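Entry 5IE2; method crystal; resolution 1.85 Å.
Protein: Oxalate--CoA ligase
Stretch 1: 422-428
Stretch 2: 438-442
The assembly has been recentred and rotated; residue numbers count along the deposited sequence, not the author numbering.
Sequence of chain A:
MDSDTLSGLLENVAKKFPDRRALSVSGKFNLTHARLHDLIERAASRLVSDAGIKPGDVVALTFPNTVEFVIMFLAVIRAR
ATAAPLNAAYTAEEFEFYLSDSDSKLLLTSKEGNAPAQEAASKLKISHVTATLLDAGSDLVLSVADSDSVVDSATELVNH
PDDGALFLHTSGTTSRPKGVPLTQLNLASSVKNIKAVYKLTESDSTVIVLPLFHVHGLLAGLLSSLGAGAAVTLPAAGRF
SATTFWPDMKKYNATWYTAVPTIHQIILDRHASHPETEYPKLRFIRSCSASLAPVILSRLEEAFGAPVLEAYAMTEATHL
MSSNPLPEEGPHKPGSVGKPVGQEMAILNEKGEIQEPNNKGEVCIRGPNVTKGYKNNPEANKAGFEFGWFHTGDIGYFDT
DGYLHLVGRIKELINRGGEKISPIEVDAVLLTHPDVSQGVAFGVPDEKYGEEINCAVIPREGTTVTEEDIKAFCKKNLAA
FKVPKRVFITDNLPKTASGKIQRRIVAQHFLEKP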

# COMPACT_ATOMS: atom_id res chain seq x y z
N SER A 422 14.96 -12.23 14.54
CA SER A 422 14.17 -11.32 13.70
C SER A 422 14.86 -11.00 12.40
O SER A 422 15.88 -10.32 12.40
CB SER A 422 13.92 -10.01 14.44
OG SER A 422 13.49 -9.03 13.52
N PRO A 423 14.28 -11.42 11.27
CA PRO A 423 14.87 -11.09 9.97
C PRO A 423 14.89 -9.57 9.69
O PRO A 423 15.80 -9.09 9.02
CB PRO A 423 13.94 -11.80 8.96
CG PRO A 423 13.27 -12.86 9.73
CD PRO A 423 13.15 -12.37 11.16
N ILE A 424 13.90 -8.86 10.21
CA ILE A 424 13.88 -7.37 10.14
C ILE A 424 15.18 -6.76 10.70
O ILE A 424 15.84 -5.89 10.07
CB ILE A 424 12.66 -6.82 10.97
CG1 ILE A 424 11.37 -7.10 10.21
CG2 ILE A 424 12.80 -5.29 11.26
CD1 ILE A 424 10.14 -6.52 10.91
N GLU A 425 15.54 -7.23 11.90
CA GLU A 425 16.72 -6.70 12.60
C GLU A 425 18.00 -6.95 11.77
O GLU A 425 18.90 -6.06 11.59
CB GLU A 425 16.87 -7.35 13.99
CG GLU A 425 18.06 -6.80 14.77
CD GLU A 425 18.32 -7.48 16.14
OE1 GLU A 425 17.70 -8.52 16.47
OE2 GLU A 425 19.19 -6.96 16.88
N VAL A 426 18.10 -8.19 11.29
CA VAL A 426 19.31 -8.56 10.53
C VAL A 426 19.37 -7.80 9.19
O VAL A 426 20.44 -7.29 8.83
CB VAL A 426 19.39 -10.08 10.30
CG1 VAL A 426 20.61 -10.46 9.46
CG2 VAL A 426 19.47 -10.81 11.61
N ASP A 427 18.22 -7.65 8.49
CA ASP A 427 18.18 -6.86 7.24
C ASP A 427 18.73 -5.45 7.44
O ASP A 427 19.44 -4.88 6.57
CB ASP A 427 16.74 -6.64 6.70
CG ASP A 427 16.09 -7.89 6.14
OD1 ASP A 427 16.75 -8.93 6.02
OD2 ASP A 427 14.87 -7.82 5.78
N ALA A 428 18.28 -4.87 8.56
CA ALA A 428 18.69 -3.50 8.86
C ALA A 428 20.22 -3.46 9.00
O ALA A 428 20.87 -2.50 8.57
CB ALA A 428 18.02 -3.00 10.14
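Stretch 2 (438-442) QGVAF

How does the second stretch run over the first? Residues 438-442 form an extended β-strand, and it runs along the start of the helix, 423-428, in a nearly antiparallel sense: the N-to-C directions differ by 152°, and the axes approach to 7.1 Å. The register agrees with this reversal. The CA of Val440 lies 5.5 Å from the CA of Asp427, whereas the CA of Ala441, one residue further along the strand, lies 5.3 Å from the CA of Pro423, one turn earlier in the helix.

What does the beginning of the strand contribute? Gln438 makes no direct contact with the helix; its CA-to-CB bond points away, and its OE1 accepts a hydrogen bond from Gly439 N at 3.0 Å. Gly439 has no side chain, and its carbonyl oxygen lies near the Asp427 carboxylate, with Gly439 O 4.2 Å from Asp427 CG. A water joins the two residues, donating to Gly439 O at 3.1 Å and to Asp427 OD2 at 3.0 Å.

Where is the polar anchor? Val440 has its CA-to-CB bond pointing away, but its backbone passes close to the carboxylate, Val440 C lying 3.4 Å from Asp427 OD1. The next amide makes the bond: Ala441 N donates to Asp427 OD1 at 2.6 Å, a short contact with an angle of 143° at the hydrogen. Asp427 can reach it because, although its CA-to-CB bond points sideways, the end of the side chain comes nearer the strand.

What packs around that bond? The methyl of Ala441 points toward the helix, its CB 4.0 Å from Val426 CG1 and 4.4 Å from Pro423 CB, so small apolar groups meet beside the hydrogen bond. Pro423 CB also lies 3.9 Å from Ala441 O. Phe442 then directs its CA-to-CB bond away, continuing the strand's alternation.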

# COMPACT_ATOMS: atom_id res chain seq x y z
N GLN A 438 21.35 -3.84 -1.68
CA GLN A 438 20.11 -4.43 -1.19
C GLN A 438 20.39 -5.70 -0.39
O GLN A 438 21.38 -6.37 -0.61
CB GLN A 438 19.14 -4.74 -2.34
CG GLN A 438 17.78 -5.27 -1.87
CD GLN A 438 16.98 -4.26 -0.99
OE1 GLN A 438 17.22 -4.13 0.23
NE2 GLN A 438 16.00 -3.57 -1.62
N GLY A 439 19.53 -6.04 0.57
CA GLY A 439 19.79 -7.26 1.35
C GLY A 439 18.53 -7.85 1.97
O GLY A 439 17.62 -7.10 2.33
N VAL A 440 18.48 -9.18 2.14
CA VAL A 440 17.29 -9.80 2.71
C VAL A 440 17.70 -11.04 3.49
O VAL A 440 18.48 -11.87 3.00
CB VAL A 440 16.21 -10.20 1.63
CG1 VAL A 440 16.82 -11.15 0.61
CG2 VAL A 440 14.98 -10.86 2.28
N ALA A 441 17.23 -11.15 4.73
CA ALA A 441 17.52 -12.33 5.55
C ALA A 441 16.33 -13.26 5.55
O ALA A 441 15.21 -12.80 5.38
CB ALA A 441 17.87 -11.94 7.01
N PHE A 442 16.56 -14.55 5.81
CA PHE A 442 15.49 -15.54 5.72
C PHE A 442 15.86 -16.83 6.43
O PHE A 442 17.05 -17.16 6.60
CB PHE A 442 15.12 -15.83 4.24
CG PHE A 442 16.29 -16.29 3.38
CD1 PHE A 442 16.59 -17.64 3.29
CD2 PHE A 442 17.03 -15.39 2.63
CE1 PHE A 442 17.65 -18.08 2.50
CE2 PHE A 442 18.08 -15.83 1.83
CZ PHE A 442 18.40 -17.18 1.77
O HOH W 1 14.60 -7.03 2.89